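Local coordinates for Rho guanyl nucleotide exchange factor (Rom2), putative (Aspergillus fumigatus Af293, PDB 5O51), which probably acts as a guanine nucleotide exchange factor for Rho-type GTPases, the chain here being its CNH domain, a beta-propeller module, at residues 128-133 with 137-142; 189-194 with 198-203; 66-71 with 77-82. One frame throughout, in Å; residues are numbered along the deposited sequence.

Contact 1: residues 128-133 with 137-142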
loop_
_atom_site.group_PDB
_atom_site.type_symbol
_atom_site.label_atom_id
_atom_site.label_comp_id
_atom_site.label_asym_id
_atom_site.label_seq_id
_atom_site.Cartn_x
_atom_site.Cartn_y
_atom_site.Cartn_z
ATOM N N CYS A 128 10.167 6.325 -3.876
ATOM C CA CYS A 128 11.193 5.760 -2.954
ATOM C C CYS A 128 11.216 4.278 -3.049
ATOM O O CYS A 128 10.159 3.661 -3.060
ATOM C CB CYS A 128 10.951 6.052 -1.478
ATOM S SG CYS A 128 10.299 7.674 -1.189
ATOM N N SER A 129 12.415 3.712 -3.069
ATOM C CA SER A 129 12.628 2.265 -2.946
ATOM C C SER A 129 13.423 1.949 -1.688
ATOM O O SER A 129 14.401 2.612 -1.395
ATOM C CB SER A 129 13.385 1.748 -4.144
ATOM O OG SER A 129 14.607 2.398 -4.229
ATOM N N VAL A 130 12.990 0.937 -0.957
ATOM C CA VAL A 130 13.518 0.592 0.343
ATOM C C VAL A 130 14.035 -0.832 0.286
ATOM O O VAL A 130 13.280 -1.739 -0.037
ATOM C CB VAL A 130 12.406 0.659 1.366
ATOM C CG1 VAL A 130 12.898 0.243 2.759
ATOM C CG2 VAL A 130 11.802 2.059 1.359
ATOM N N LYS A 131 15.334 -1.012 0.533
ATOM C CA LYS A 131 15.874 -2.299 0.993
ATOM C C LYS A 131 15.849 -2.404 2.523
ATOM O O LYS A 131 16.164 -1.467 3.197
ATOM C CB LYS A 131 17.307 -2.490 0.513
ATOM C CG LYS A 131 17.952 -3.767 1.063
ATOM C CD LYS A 131 19.133 -4.217 0.227
ATOM C CE LYS A 131 20.268 -3.203 0.240
ATOM N NZ LYS A 131 21.365 -3.716 -0.614
ATOM N N THR A 132 15.509 -3.552 3.070
ATOM C CA THR A 132 15.385 -3.683 4.517
ATOM C C THR A 132 15.643 -5.115 4.919
ATOM O O THR A 132 15.397 -6.026 4.139
ATOM C CB THR A 132 13.974 -3.229 5.010
ATOM O OG1 THR A 132 13.914 -3.192 6.452
ATOM C CG2 THR A 132 12.856 -4.148 4.467
ATOM N N SER A 133 16.173 -5.291 6.127
ATOM C CA SER A 133 16.325 -6.601 6.783
ATOM C C SER A 133 16.058 -6.398 8.283
ATOM O O SER A 133 15.835 -5.273 8.698
ATOM C CB SER A 133 17.749 -7.137 6.552
ATOM O OG SER A 133 18.723 -6.114 6.713
ATOM N N SER A 137 17.919 -0.637 6.999
ATOM C CA SER A 137 17.099 -0.238 5.877
ATOM C C SER A 137 17.806 0.845 5.068
ATOM O O SER A 137 18.353 1.773 5.621
ATOM C CB SER A 137 15.708 0.262 6.383
ATOM O OG SER A 137 14.893 -0.797 6.950
ATOM N N THR A 138 17.777 0.742 3.752
ATOM C CA THR A 138 18.386 1.745 2.883
ATOM C C THR A 138 17.297 2.309 1.997
ATOM O O THR A 138 16.602 1.533 1.318
ATOM C CB THR A 138 19.438 1.110 1.989
ATOM O OG1 THR A 138 20.413 0.465 2.816
ATOM C CG2 THR A 138 20.074 2.170 1.046
ATOM N N ILE A 139 17.165 3.638 1.992
ATOM C CA ILE A 139 16.108 4.303 1.264
ATOM C C ILE A 139 16.662 5.145 0.120
ATOM O O ILE A 139 17.464 6.037 0.358
ATOM C CB ILE A 139 15.307 5.247 2.179
ATOM C CG1 ILE A 139 14.480 4.467 3.205
ATOM C CG2 ILE A 139 14.379 6.106 1.345
ATOM C CD1 ILE A 139 15.132 4.356 4.553
ATOM N N LYS A 140 16.139 4.949 -1.092
ATOM C CA LYS A 140 16.540 5.733 -2.253
ATOM C C LYS A 140 15.351 6.472 -2.828
ATOM O O LYS A 140 14.240 5.940 -2.856
ATOM C CB LYS A 140 17.148 4.850 -3.315
ATOM C CG LYS A 140 18.515 4.310 -2.984
ATOM C CD LYS A 140 19.329 4.119 -4.262
ATOM C CE LYS A 140 20.551 3.241 -4.031
ATOM N NZ LYS A 140 20.769 2.290 -5.157
ATOM N N VAL A 141 15.592 7.684 -3.310
ATOM C CA VAL A 141 14.527 8.605 -3.687
ATOM C C VAL A 141 14.778 9.052 -5.144
ATOM O O VAL A 141 15.906 9.089 -5.540
ATOM C CB VAL A 141 14.509 9.735 -2.652
ATOM C CG1 VAL A 141 13.332 10.673 -2.874
ATOM C CG2 VAL A 141 14.515 9.142 -1.245
ATOM N N TYR A 142 13.740 9.280 -5.957
ATOM C CA TYR A 142 13.897 9.479 -7.435
ATOM C C TYR A 142 12.977 10.525 -7.981
ATOM O O TYR A 142 11.867 10.665 -7.502
ATOM C CB TYR A 142 13.568 8.211 -8.218
ATOM C CG TYR A 142 14.585 7.130 -8.057
ATOM C CD1 TYR A 142 14.572 6.329 -6.931
ATOM C CD2 TYR A 142 15.567 6.913 -9.018
ATOM C CE1 TYR A 142 15.515 5.348 -6.731
ATOM C CE2 TYR A 142 16.524 5.942 -8.819
ATOM C CZ TYR A 142 16.482 5.159 -7.675
ATOM O OH TYR A 142 17.388 4.155 -7.443
#

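Contact 2: residues 189-194 with 198-203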
loop_
_atom_site.group_PDB
_atom_site.type_symbol
_atom_site.label_atom_id
_atom_site.label_comp_id
_atom_site.label_asym_id
_atom_site.label_seq_id
_atom_site.Cartn_x
_atom_site.Cartn_y
_atom_site.Cartn_z
ATOM N N THR A 189 8.846 15.791 4.368
ATOM C CA THR A 189 9.534 14.744 5.065
ATOM C C THR A 189 8.997 13.373 4.713
ATOM O O THR A 189 7.823 13.248 4.331
ATOM C CB THR A 189 9.425 14.978 6.569
ATOM O OG1 THR A 189 10.433 14.217 7.206
ATOM C CG2 THR A 189 8.095 14.543 7.117
ATOM N N LEU A 190 9.857 12.369 4.885
ATOM C CA LEU A 190 9.458 10.958 4.882
ATOM C C LEU A 190 9.303 10.402 6.305
ATOM O O LEU A 190 10.224 10.537 7.117
ATOM C CB LEU A 190 10.489 10.096 4.196
ATOM C CG LEU A 190 10.876 10.400 2.760
ATOM C CD1 LEU A 190 11.963 9.399 2.400
ATOM C CD2 LEU A 190 9.727 10.331 1.784
ATOM N N CYS A 191 8.151 9.767 6.573
ATOM C CA CYS A 191 7.890 9.061 7.831
ATOM C C CYS A 191 7.984 7.545 7.575
ATOM O O CYS A 191 7.192 6.964 6.783
ATOM C CB CYS A 191 6.518 9.433 8.380
ATOM S SG CYS A 191 6.238 8.891 10.072
ATOM N N VAL A 192 8.958 6.926 8.230
ATOM C CA VAL A 192 9.265 5.528 8.040
ATOM C C VAL A 192 8.725 4.753 9.224
ATOM O O VAL A 192 8.981 5.114 10.379
ATOM C CB VAL A 192 10.789 5.263 7.920
ATOM C CG1 VAL A 192 11.095 3.748 7.942
ATOM C CG2 VAL A 192 11.347 5.900 6.651
ATOM N N GLY A 193 8.018 3.658 8.902
ATOM C CA GLY A 193 7.470 2.728 9.891
ATOM C C GLY A 193 8.517 1.647 10.065
ATOM O O GLY A 193 8.761 0.891 9.148
ATOM N N CYS A 194 9.202 1.646 11.204
ATOM C CA CYS A 194 10.342 0.764 11.434
ATOM C C CYS A 194 10.087 0.156 12.787
ATOM O O CYS A 194 9.206 0.607 13.485
ATOM C CB CYS A 194 11.660 1.573 11.404
ATOM S SG CYS A 194 11.967 2.478 12.945
ATOM N N PHE A 198 7.320 4.983 14.231
ATOM C CA PHE A 198 7.380 5.963 13.177
ATOM C C PHE A 198 8.553 6.968 13.397
ATOM O O PHE A 198 8.560 7.693 14.388
ATOM C CB PHE A 198 6.028 6.672 13.134
ATOM C CG PHE A 198 4.894 5.863 12.485
ATOM C CD1 PHE A 198 4.981 5.432 11.158
ATOM C CD2 PHE A 198 3.704 5.613 13.185
ATOM C CE1 PHE A 198 3.921 4.749 10.580
ATOM C CE2 PHE A 198 2.622 4.947 12.593
ATOM C CZ PHE A 198 2.741 4.515 11.291
ATOM N N GLU A 199 9.527 7.002 12.491
ATOM C CA GLU A 199 10.651 7.940 12.594
ATOM C C GLU A 199 10.644 8.883 11.386
ATOM O O GLU A 199 10.687 8.462 10.229
ATOM C CB GLU A 199 12.012 7.218 12.712
ATOM C CG GLU A 199 12.100 6.103 13.778
ATOM C CD GLU A 199 12.323 6.558 15.230
ATOM O OE1 GLU A 199 12.884 7.653 15.467
ATOM O OE2 GLU A 199 11.956 5.784 16.155
ATOM N N VAL A 200 10.604 10.172 11.682
ATOM C CA VAL A 200 10.495 11.220 10.669
ATOM C C VAL A 200 11.890 11.610 10.173
ATOM O O VAL A 200 12.799 11.774 10.970
ATOM C CB VAL A 200 9.754 12.415 11.266
ATOM C CG1 VAL A 200 9.521 13.506 10.235
ATOM C CG2 VAL A 200 8.436 11.944 11.858
ATOM N N VAL A 201 12.047 11.735 8.854
ATOM C CA VAL A 201 13.354 11.877 8.180
ATOM C C VAL A 201 13.260 12.993 7.159
ATOM O O VAL A 201 12.341 13.038 6.345
ATOM C CB VAL A 201 13.789 10.557 7.507
ATOM C CG1 VAL A 201 14.747 10.771 6.330
ATOM C CG2 VAL A 201 14.435 9.660 8.551
ATOM N N SER A 202 14.238 13.884 7.193
ATOM C CA SER A 202 14.150 15.137 6.469
ATOM C C SER A 202 14.623 14.966 5.033
ATOM O O SER A 202 15.732 14.490 4.815
ATOM C CB SER A 202 15.032 16.139 7.204
ATOM O OG SER A 202 14.915 17.456 6.704
ATOM N N LEU A 203 13.804 15.363 4.057
ATOM C CA LEU A 203 14.189 15.238 2.624
ATOM C C LEU A 203 15.466 16.056 2.248
ATOM O O LEU A 203 16.517 15.449 2.010
ATOM C CB LEU A 203 12.999 15.501 1.667
ATOM C CG LEU A 203 12.042 14.303 1.407
ATOM C CD1 LEU A 203 10.654 14.685 0.893
ATOM C CD2 LEU A 203 12.681 13.339 0.431
#

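Contact 3: residues 66-71 with 77-82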
loop_
_atom_site.group_PDB
_atom_site.type_symbol
_atom_site.label_atom_id
_atom_site.label_comp_id
_atom_site.label_asym_id
_atom_site.label_seq_id
_atom_site.Cartn_x
_atom_site.Cartn_y
_atom_site.Cartn_z
ATOM N N THR A 66 5.376 -8.483 -6.992
ATOM C CA THR A 66 4.844 -8.294 -5.645
ATOM C C THR A 66 4.249 -6.905 -5.378
ATOM O O THR A 66 3.525 -6.785 -4.425
ATOM C CB THR A 66 5.897 -8.559 -4.586
ATOM O OG1 THR A 66 6.974 -7.661 -4.838
ATOM C CG2 THR A 66 6.421 -10.035 -4.653
ATOM N N GLN A 67 4.596 -5.874 -6.159
ATOM C CA GLN A 67 4.020 -4.538 -5.965
ATOM C C GLN A 67 3.965 -3.802 -7.301
ATOM O O GLN A 67 4.808 -3.979 -8.204
ATOM C CB GLN A 67 4.761 -3.817 -4.810
ATOM C CG GLN A 67 4.021 -2.643 -4.223
ATOM C CD GLN A 67 4.870 -1.675 -3.414
ATOM O OE1 GLN A 67 5.824 -2.049 -2.673
ATOM N NE2 GLN A 67 4.512 -0.382 -3.543
ATOM N N ILE A 68 2.903 -3.032 -7.484
ATOM C CA ILE A 68 2.613 -2.336 -8.716
ATOM C C ILE A 68 1.883 -1.003 -8.428
ATOM O O ILE A 68 1.044 -0.918 -7.512
ATOM C CB ILE A 68 1.809 -3.230 -9.671
ATOM C CG1 ILE A 68 1.900 -2.729 -11.097
ATOM C CG2 ILE A 68 0.337 -3.414 -9.260
ATOM C CD1 ILE A 68 1.487 -3.823 -12.098
ATOM N N ASP A 69 2.217 0.023 -9.182
ATOM C CA ASP A 69 1.620 1.366 -9.067
ATOM C C ASP A 69 1.823 2.133 -10.380
ATOM O O ASP A 69 2.365 1.561 -11.383
ATOM C CB ASP A 69 2.276 2.124 -7.924
ATOM C CG ASP A 69 1.316 3.134 -7.223
ATOM O OD1 ASP A 69 0.267 3.566 -7.791
ATOM O OD2 ASP A 69 1.656 3.489 -6.089
ATOM N N THR A 70 1.344 3.382 -10.405
ATOM C CA THR A 70 1.476 4.312 -11.565
ATOM C C THR A 70 1.961 5.692 -11.137
ATOM O O THR A 70 1.802 6.020 -9.991
ATOM C CB THR A 70 0.129 4.621 -12.261
ATOM O OG1 THR A 70 -0.848 4.979 -11.270
ATOM C CG2 THR A 70 -0.361 3.445 -13.106
ATOM N N LEU A 71 2.546 6.464 -12.075
ATOM C CA LEU A 71 2.641 7.959 -12.042
ATOM C C LEU A 71 1.865 8.456 -13.220
ATOM O O LEU A 71 2.389 8.506 -14.322
ATOM C CB LEU A 71 4.078 8.440 -12.254
ATOM C CG LEU A 71 4.994 8.612 -11.056
ATOM C CD1 LEU A 71 5.201 7.251 -10.476
ATOM C CD2 LEU A 71 6.346 9.245 -11.446
ATOM N N LEU A 77 4.108 3.185 -15.687
ATOM C CA LEU A 77 3.798 2.040 -14.863
ATOM C C LEU A 77 5.038 1.616 -14.045
ATOM O O LEU A 77 6.079 1.349 -14.593
ATOM C CB LEU A 77 3.277 0.899 -15.727
ATOM C CG LEU A 77 2.841 -0.356 -14.991
ATOM C CD1 LEU A 77 1.517 -0.163 -14.261
ATOM C CD2 LEU A 77 2.742 -1.501 -16.016
ATOM N N LEU A 78 4.897 1.547 -12.720
ATOM C CA LEU A 78 5.966 1.102 -11.786
ATOM C C LEU A 78 5.733 -0.347 -11.287
ATOM O O LEU A 78 4.620 -0.708 -10.764
ATOM C CB LEU A 78 6.027 2.031 -10.602
ATOM C CG LEU A 78 6.143 3.540 -10.916
ATOM C CD1 LEU A 78 6.052 4.304 -9.599
ATOM C CD2 LEU A 78 7.480 3.803 -11.614
ATOM N N VAL A 79 6.747 -1.198 -11.504
ATOM C CA VAL A 79 6.630 -2.645 -11.247
ATOM C C VAL A 79 7.795 -3.185 -10.411
ATOM O O VAL A 79 8.936 -3.065 -10.811
ATOM C CB VAL A 79 6.574 -3.398 -12.582
ATOM C CG1 VAL A 79 6.582 -4.916 -12.389
ATOM C CG2 VAL A 79 5.323 -2.958 -13.358
ATOM N N LEU A 80 7.489 -3.832 -9.284
ATOM C CA LEU A 80 8.452 -4.539 -8.455
ATOM C C LEU A 80 8.272 -6.064 -8.695
ATOM O O LEU A 80 7.261 -6.618 -8.305
ATOM C CB LEU A 80 8.274 -4.197 -7.007
ATOM C CG LEU A 80 9.247 -4.852 -6.001
ATOM C CD1 LEU A 80 10.683 -4.530 -6.362
ATOM C CD2 LEU A 80 8.971 -4.388 -4.576
ATOM N N ALA A 81 9.245 -6.702 -9.399
ATOM C CA ALA A 81 9.178 -8.101 -9.876
ATOM C C ALA A 81 10.476 -8.805 -9.477
ATOM O O ALA A 81 11.585 -8.396 -9.879
ATOM C CB ALA A 81 9.009 -8.167 -11.375
ATOM N N ASN A 82 10.341 -9.790 -8.611
ATOM C CA ASN A 82 11.496 -10.539 -8.102
ATOM C C ASN A 82 12.601 -9.604 -7.667
ATOM O O ASN A 82 13.761 -9.694 -8.129
ATOM C CB ASN A 82 11.973 -11.509 -9.167
ATOM C CG ASN A 82 12.788 -12.671 -8.582
ATOM O OD1 ASN A 82 12.733 -12.971 -7.398
ATOM N ND2 ASN A 82 13.526 -13.333 -9.442
#

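Contact 1: residues 128-133 with 137-142
Thr132 and Ser137 face each other where this hairpin is pulled closest, with their CA atoms 4.1 Å apart. Thr132 OG1 gives a hydrogen bond to Ser137 OG at 2.6 Å. With chi1 at -68° the Ser137 hydroxyl lies beside its own backbone N, on the side where Thr132 OG1 stands. Both hydroxyls have further partners: Ser180 N bonds to Thr132 OG1, and Ala178 O and Ser180 OG bond to Ser137 OG. This polar cluster ties the hairpin to the chain leading into the next sheet.

On the same face the packing turns apolar. Val130 and Ile139 lie side by side and point the same way, Val130 CG2 against Ile139 CG1 at 4.0 Å. Cys128 and Val141 continue the row more loosely, with Cys128 SG 4.5 Å from Val141 CG2. Strands 125-132 and 137-143 are the second and third of a four-stranded antiparallel sheet, one blade of the propeller. Four backbone hydrogen bonds join them, through the pairs Ser129-Lys140 and Lys131-Thr138. The bond from Lys140 N to Ser129 O is 2.9 Å long and nearly straight, at 169°.

The other face carries Ser129, Lys131, Thr138 and Lys140. Ser129 OG sits 3.6 Å from Lys140 CB and lies at the edge of the Tyr142 ring, 4.0 Å from CE1. Gln110 OE1 makes weak hydrogen bonds with Ser129 OG, Tyr142 OH and Lys140 NZ. Toward the Ser137 end this face is looser and more open to solvent. Lys131 and Thr138 meet there only near their roots, CB to CB at 4.4 Å. The lysine chain then bends at chi3 (64°) and leads its amine away from the neighbouring strand.

Contact 2: residues 189-194 with 198-203
Leu190 pairs with Val201, and Val192 with Glu199, as the two hydrogen-bonded pairs of an antiparallel hairpin. The short strand axes run at 152° to each other and come within 4.6 Å. The bond from Val192 N to Glu199 O, 3.1 Å long, is almost straight at the hydrogen (177°), yet its donor stands above the carbonyl plane. Val201 O accepts from Leu190 N at 3.0 Å. Thr189 OG1 also reaches this oxygen, but the modelled separation is too short to be taken literally.

On one face Cys191 touches both Phe198 and Val200. Cys191 SG points away from its own backbone N (chi1 -168°) and lies 3.8 Å from Phe198 CB and 4.2 Å from Val200 CG2. The sulfur meets the phenyl ring obliquely, 4.8 Å from Cys191 SG to the Phe198 ring centroid. Gly193 has no side chain, and the ring passes close by it, Phe198 CD1 being 3.9 Å from Gly193 CA. Further along, the Phe198 ring also meets Tyr244 and Ile233 of the following sheet. Thr189 packs on Val200 from the same face, crossing it at about a right angle.

Near the turn Cys194 SG touches Glu199 CG at 3.7 Å. Leu203 crosses Leu190 at about a right angle beyond the end of the strand.

These are the second and third strands of a four-stranded propeller blade, with Cys191 and Phe198 packing against the next blade, as in WD40-like propellers.

Contact 3: residues 66-71 with 77-82
Leu77 CD1 is the bump that fits among Ile68, Asp69 and Thr70. Leu77 CD1 lies 4.1 Å from Ile68 CG1, 4.2 Å from Thr70 CG2 and 3.5 Å from Asp69 O. The Leu77 chain leaves CB away from its backbone N (chi1 -177°), which carries the methyl across to the other strand. Ile68 in turn lies alongside Val79, with Ile68 CG1 4.1 Å from Val79 CG2. Ile68 also packs on Cys24 and Val26 of strand 22-28, in the preceding blade.

Strands 65-71 and 76-81 form the first hairpin of a four-stranded propeller blade. Its far end holds a classic beta bulge: Thr66 and Gln67 both face Leu80. Thr66 N bonds to Leu80 O at 3.0 Å, and Leu80 N bonds to Gln67 O at 2.9 Å.

Leu80 lies against both bulge residues. Leu80 CB is 4.2 Å from Gln67 CB, and Leu80 CG is 3.8 Å from Thr66 OG1. The extended Gln67 chain runs on past this leucine to give NE2 to Phe116 O of the next blade. Leu78, on the same face, fits against Phe116, Ala118 and Val127 of that blade.

How the contacts relate
The chain folds into seven four-stranded antiparallel sheets, which makes a seven-bladed propeller. Contact 3 comes first along the chain, then contact 1, then contact 2, in three successive blades. Contact 3 joins the first and second strands of its blade; contacts 1 and 2 join the second and third of theirs. The centres of contacts 1 and 2 are about 12 Å apart, and they touch: Leu190 packs on Cys128 and Ile139, and Leu203 on Val141. Contacts 1 and 3 have centres about 15 Å apart without touching, and the centres of contacts 2 and 3 are about 22 Å apart. All lie within the CNH domain, where apolar faces pack blade against blade.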